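Local coordinates for protein sulfate adenylyltransferase, adenylylsulfate kinase (Thiobacillus denitrificans, PDB 3CR8) that probably makes activated sulfate, phosphorylating adenosine 5'-phosphosulfate with ATP to give 3'-phosphoadenylyl sulfate, as an APS kinase that assembles into hexamers, at residues A[146-151]-A[231-236]; A[47-52]-A[137-142]. All coordinates share one frame; numbering follows the deposited sequence.

Interaction 1: A[146-151]-A[231-236]; sequences SLRATP and LSLLPA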
loop_
_atom_site.group_PDB
_atom_site.type_symbol
_atom_site.label_atom_id
_atom_site.label_comp_id
_atom_site.label_asym_id
_atom_site.label_seq_id
_atom_site.Cartn_x
_atom_site.Cartn_y
_atom_site.Cartn_z
ATOM N N SER A 146 -26.396 25.187 -2.875
ATOM C CA SER A 146 -25.476 25.427 -3.994
ATOM C C SER A 146 -25.959 24.810 -5.320
ATOM O O SER A 146 -26.180 25.525 -6.313
ATOM C CB SER A 146 -24.103 24.856 -3.667
ATOM O OG SER A 146 -24.239 23.702 -2.857
ATOM N N LEU A 147 -26.128 23.483 -5.306
ATOM C CA LEU A 147 -26.483 22.682 -6.479
ATOM C C LEU A 147 -27.847 22.945 -7.125
ATOM O O LEU A 147 -28.078 22.476 -8.240
ATOM C CB LEU A 147 -26.405 21.214 -6.121
ATOM C CG LEU A 147 -24.960 20.815 -5.862
ATOM C CD1 LEU A 147 -24.822 19.423 -5.241
ATOM C CD2 LEU A 147 -24.206 20.900 -7.154
ATOM N N ARG A 148 -28.739 23.671 -6.440
ATOM C CA ARG A 148 -30.072 23.952 -6.961
ATOM C C ARG A 148 -30.109 25.249 -7.714
ATOM O O ARG A 148 -30.007 26.307 -7.119
ATOM C CB ARG A 148 -31.090 24.015 -5.827
ATOM C CG ARG A 148 -31.217 22.741 -5.029
ATOM C CD ARG A 148 -32.053 22.897 -3.791
ATOM N NE ARG A 148 -32.368 21.600 -3.196
ATOM C CZ ARG A 148 -33.343 20.807 -3.617
ATOM N NH1 ARG A 148 -34.094 21.173 -4.642
ATOM N NH2 ARG A 148 -33.556 19.649 -3.034
ATOM N N ALA A 149 -30.262 25.194 -9.025
ATOM C CA ALA A 149 -30.465 26.415 -9.814
ATOM C C ALA A 149 -31.828 26.482 -10.488
ATOM O O ALA A 149 -32.418 25.486 -10.865
ATOM C CB ALA A 149 -29.382 26.591 -10.832
ATOM N N THR A 150 -32.339 27.685 -10.619
ATOM C CA THR A 150 -33.564 27.873 -11.363
ATOM C C THR A 150 -33.131 27.906 -12.819
ATOM O O THR A 150 -31.960 28.122 -13.115
ATOM C CB THR A 150 -34.245 29.204 -10.982
ATOM O OG1 THR A 150 -33.306 30.287 -11.110
ATOM C CG2 THR A 150 -34.782 29.156 -9.541
ATOM N N PRO A 151 -34.065 27.692 -13.741
ATOM C CA PRO A 151 -33.628 27.879 -15.106
ATOM C C PRO A 151 -32.890 29.215 -15.299
ATOM O O PRO A 151 -31.843 29.230 -15.970
ATOM C CB PRO A 151 -34.945 27.815 -15.876
ATOM C CG PRO A 151 -35.715 26.843 -15.167
ATOM C CD PRO A 151 -35.439 27.184 -13.699
ATOM N N LEU A 231 -22.650 20.306 -12.668
ATOM C CA LEU A 231 -23.641 19.527 -11.892
ATOM C C LEU A 231 -24.724 20.457 -11.346
ATOM O O LEU A 231 -24.442 21.541 -10.860
ATOM C CB LEU A 231 -22.995 18.726 -10.757
ATOM C CG LEU A 231 -23.943 17.998 -9.793
ATOM C CD1 LEU A 231 -24.627 16.804 -10.426
ATOM C CD2 LEU A 231 -23.184 17.552 -8.564
ATOM N N SER A 232 -25.972 20.051 -11.456
ATOM C CA SER A 232 -27.038 20.890 -10.955
ATOM C C SER A 232 -28.212 19.991 -10.670
ATOM O O SER A 232 -28.279 18.908 -11.209
ATOM C CB SER A 232 -27.401 21.950 -11.977
ATOM O OG SER A 232 -27.945 23.067 -11.330
ATOM N N LEU A 233 -29.127 20.415 -9.814
ATOM C CA LEU A 233 -30.282 19.570 -9.501
ATOM C C LEU A 233 -31.520 20.019 -10.249
ATOM O O LEU A 233 -31.730 21.208 -10.490
ATOM C CB LEU A 233 -30.548 19.522 -7.995
ATOM C CG LEU A 233 -29.264 19.181 -7.238
ATOM C CD1 LEU A 233 -29.465 19.308 -5.747
ATOM C CD2 LEU A 233 -28.800 17.786 -7.611
ATOM N N LEU A 234 -32.320 19.036 -10.623
ATOM C CA LEU A 234 -33.554 19.227 -11.365
ATOM C C LEU A 234 -34.728 18.798 -10.490
ATOM O O LEU A 234 -35.007 17.603 -10.358
ATOM C CB LEU A 234 -33.518 18.342 -12.608
ATOM C CG LEU A 234 -34.519 18.520 -13.753
ATOM C CD1 LEU A 234 -35.015 17.168 -14.099
ATOM C CD2 LEU A 234 -35.686 19.373 -13.345
ATOM N N PRO A 235 -35.436 19.767 -9.908
ATOM C CA PRO A 235 -36.441 19.507 -8.878
ATOM C C PRO A 235 -37.709 18.985 -9.504
ATOM O O PRO A 235 -38.470 19.774 -10.035
ATOM C CB PRO A 235 -36.716 20.900 -8.292
ATOM C CG PRO A 235 -35.833 21.874 -9.063
ATOM C CD PRO A 235 -35.447 21.172 -10.323
ATOM N N ALA A 236 -37.934 17.682 -9.437
ATOM C CA ALA A 236 -39.071 17.055 -10.088
ATOM C C ALA A 236 -39.015 15.579 -9.773
ATOM O O ALA A 236 -37.979 15.069 -9.353
ATOM C CB ALA A 236 -39.057 17.375 -11.542
#
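L147 lies over the end of strand 229-231 and the loop that follows: its CB meets L233, and its two methyls meet L231. CB packs on CD1 of L233 at 3.6 Å. With CG anti to the carbonyl carbon (chi1 -68°), the chain runs on to L231, which it crosses obliquely: CD2 of L147 lies 3.8 Å from CD2 of L231 and also against the carbonyl O of L231, while CD1 of L147 only grazes the same CD2. L218 of helix 210-220 touches both L147 and L231. The carbonyl of L147 is gripped twice, by N of L233 at 2.8 Å and by OG of S232 at 3.1 Å, both donors standing above the carbonyl plane. An alanine in place of S232 would lose the hydroxyl bond and probably leave the L233 amide as the one hydrogen-bond donor to this carbonyl from segment 231-236. R148 rests its CG on CD1 of L233, which also lies over one face of the guanidinium; extended from CG to NE, it makes a salt bridge through NH2 with D143. The loop before helix 151-160 is thus laid along the chain leaving an outer strand of the parallel sheet in the ATP-sulfurylase-like domain, an α/β fold of the HUP class.

Interaction 2: A[47-52]-A[137-142]; sequences MLMTGA and ALPPHP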
loop_
_atom_site.group_PDB
_atom_site.type_symbol
_atom_site.label_atom_id
_atom_site.label_comp_id
_atom_site.label_asym_id
_atom_site.label_seq_id
_atom_site.Cartn_x
_atom_site.Cartn_y
_atom_site.Cartn_z
ATOM N N MET A 47 -41.626 23.789 -10.623
ATOM C CA MET A 47 -41.291 23.762 -12.032
ATOM C C MET A 47 -42.042 24.869 -12.774
ATOM O O MET A 47 -41.467 25.597 -13.597
ATOM C CB MET A 47 -41.607 22.392 -12.652
ATOM C CG MET A 47 -40.727 21.245 -12.174
ATOM S SD MET A 47 -39.181 21.142 -13.074
ATOM C CE MET A 47 -38.309 22.539 -12.401
ATOM N N LEU A 48 -43.337 24.996 -12.493
ATOM C CA LEU A 48 -44.141 25.948 -13.235
ATOM C C LEU A 48 -43.780 27.361 -12.797
ATOM O O LEU A 48 -43.522 28.256 -13.602
ATOM C CB LEU A 48 -45.616 25.688 -13.008
ATOM C CG LEU A 48 -46.481 26.791 -13.599
ATOM C CD1 LEU A 48 -46.767 26.444 -15.051
ATOM C CD2 LEU A 48 -47.755 26.931 -12.795
ATOM N N MET A 49 -43.712 27.534 -11.492
ATOM C CA MET A 49 -43.470 28.842 -10.909
ATOM C C MET A 49 -42.165 29.406 -11.422
ATOM O O MET A 49 -41.918 30.591 -11.331
ATOM C CB MET A 49 -43.420 28.718 -9.382
ATOM C CG MET A 49 -43.900 29.912 -8.667
ATOM S SD MET A 49 -44.728 29.384 -7.211
ATOM C CE MET A 49 -43.570 28.207 -6.512
ATOM N N THR A 50 -41.331 28.543 -11.976
ATOM C CA THR A 50 -39.919 28.860 -12.082
ATOM C C THR A 50 -39.427 28.933 -13.528
ATOM O O THR A 50 -38.310 29.353 -13.795
ATOM C CB THR A 50 -39.091 27.878 -11.225
ATOM O OG1 THR A 50 -38.274 28.618 -10.318
ATOM C CG2 THR A 50 -38.235 26.944 -12.075
ATOM N N GLY A 51 -40.271 28.536 -14.469
ATOM C CA GLY A 51 -39.934 28.722 -15.866
ATOM C C GLY A 51 -39.510 27.454 -16.577
ATOM O O GLY A 51 -39.248 27.472 -17.771
ATOM N N ALA A 52 -39.445 26.347 -15.860
ATOM C CA ALA A 52 -39.064 25.082 -16.477
ATOM C C ALA A 52 -40.066 24.683 -17.569
ATOM O O ALA A 52 -39.756 23.866 -18.434
ATOM C CB ALA A 52 -38.946 23.979 -15.411
ATOM N N ALA A 137 -43.280 32.539 -2.697
ATOM C CA ALA A 137 -42.094 31.808 -2.301
ATOM C C ALA A 137 -41.994 30.473 -3.024
ATOM O O ALA A 137 -43.002 29.926 -3.462
ATOM C CB ALA A 137 -42.122 31.561 -0.821
ATOM N N LEU A 138 -40.771 29.950 -3.141
ATOM C CA LEU A 138 -40.550 28.594 -3.633
ATOM C C LEU A 138 -40.506 27.597 -2.480
ATOM O O LEU A 138 -40.166 27.945 -1.356
ATOM C CB LEU A 138 -39.236 28.482 -4.410
ATOM C CG LEU A 138 -38.792 29.599 -5.341
ATOM C CD1 LEU A 138 -38.424 30.867 -4.538
ATOM C CD2 LEU A 138 -37.600 29.101 -6.097
ATOM N N PRO A 139 -40.834 26.336 -2.763
ATOM C CA PRO A 139 -40.695 25.318 -1.721
ATOM C C PRO A 139 -39.371 25.440 -0.984
ATOM O O PRO A 139 -38.323 25.564 -1.616
ATOM C CB PRO A 139 -40.750 24.012 -2.512
ATOM C CG PRO A 139 -41.627 24.345 -3.677
ATOM C CD PRO A 139 -41.322 25.763 -4.032
ATOM N N PRO A 140 -39.413 25.421 0.357
ATOM C CA PRO A 140 -38.162 25.548 1.105
ATOM C C PRO A 140 -37.249 24.357 0.836
ATOM O O PRO A 140 -37.688 23.215 0.887
ATOM C CB PRO A 140 -38.624 25.566 2.564
ATOM C CG PRO A 140 -40.085 25.844 2.516
ATOM C CD PRO A 140 -40.560 25.213 1.251
ATOM N N HIS A 141 -35.993 24.642 0.526
ATOM C CA HIS A 141 -35.011 23.604 0.264
ATOM C C HIS A 141 -33.743 23.927 1.035
ATOM O O HIS A 141 -32.861 24.591 0.511
ATOM C CB HIS A 141 -34.649 23.566 -1.225
ATOM C CG HIS A 141 -35.719 23.020 -2.122
ATOM N ND1 HIS A 141 -36.328 21.797 -1.908
ATOM C CD2 HIS A 141 -36.256 23.513 -3.265
ATOM C CE1 HIS A 141 -37.214 21.578 -2.863
ATOM N NE2 HIS A 141 -37.187 22.603 -3.702
ATOM N N PRO A 142 -33.634 23.463 2.282
ATOM C CA PRO A 142 -32.436 23.744 3.073
ATOM C C PRO A 142 -31.224 23.034 2.488
ATOM O O PRO A 142 -30.091 23.489 2.595
ATOM C CB PRO A 142 -32.779 23.118 4.424
ATOM C CG PRO A 142 -34.248 22.979 4.419
ATOM C CD PRO A 142 -34.600 22.661 3.035
#
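M49, near the C-terminal end of helix 39-50, lays its terminal methyl against the backbone at A137 and the ring of P139. The side chain leaves the helix pointing at segment 137-142 and then bends at chi2 and again at chi3 (48°), which carries CE to its partners. CE lies 3.5 Å from the carbonyl O of A137 and 4.1 Å from CD of P139, the methionine and the proline meeting tip to tip. CA of L138 is also near this methyl, at 4.2 Å, so CE faces three successive residues of the loop. SD sits farther back, 4.2 Å from O of A137. Beside this, T50 makes a looser touch, its OG1 4.3 Å from CD2 of the solvent-exposed L138. The helix stops just beyond: G51, with phi 105°, closes it in a Schellman motif with weak bonds back into the last turn, and a CB at these backbone angles would press on the carbonyl O of T50. A113 and L112 of strand 111-117 touch M49 and P139 respectively, placing the contact between helix 39-50 and the mixed sheet of the PUA-like domain. Between the two segments the contact is small and of van der Waals kind, which implies that it depends on shape, while the bond of H141 NE2 to E46, farther along the loop, adds a directional tie to the same helix.

How the interactions relate
Both segments of interaction 2 lie between no parts of interaction 1 but precede both of its segments in the sequence, and the centres of the two contacts are about 10 Å apart. Segments 137-142 and 146-151 belong to one connection, running from strand 126-135 of the mixed sheet to helix 151-160 of the ATP-sulfurylase-like domain. The two contacts also touch directly: P151 packs on T50, NH1 of R148 lies 3.5 Å from CD2 of H141, and P235 packs on M47. Helix 39-50 therefore borders both. Together they appear to lie where the mixed-sheet part meets the ATP-sulfurylase-like part, the linking chain packing first on one and then on the other, away from the predicted ATP-binding loop of the kinase domain.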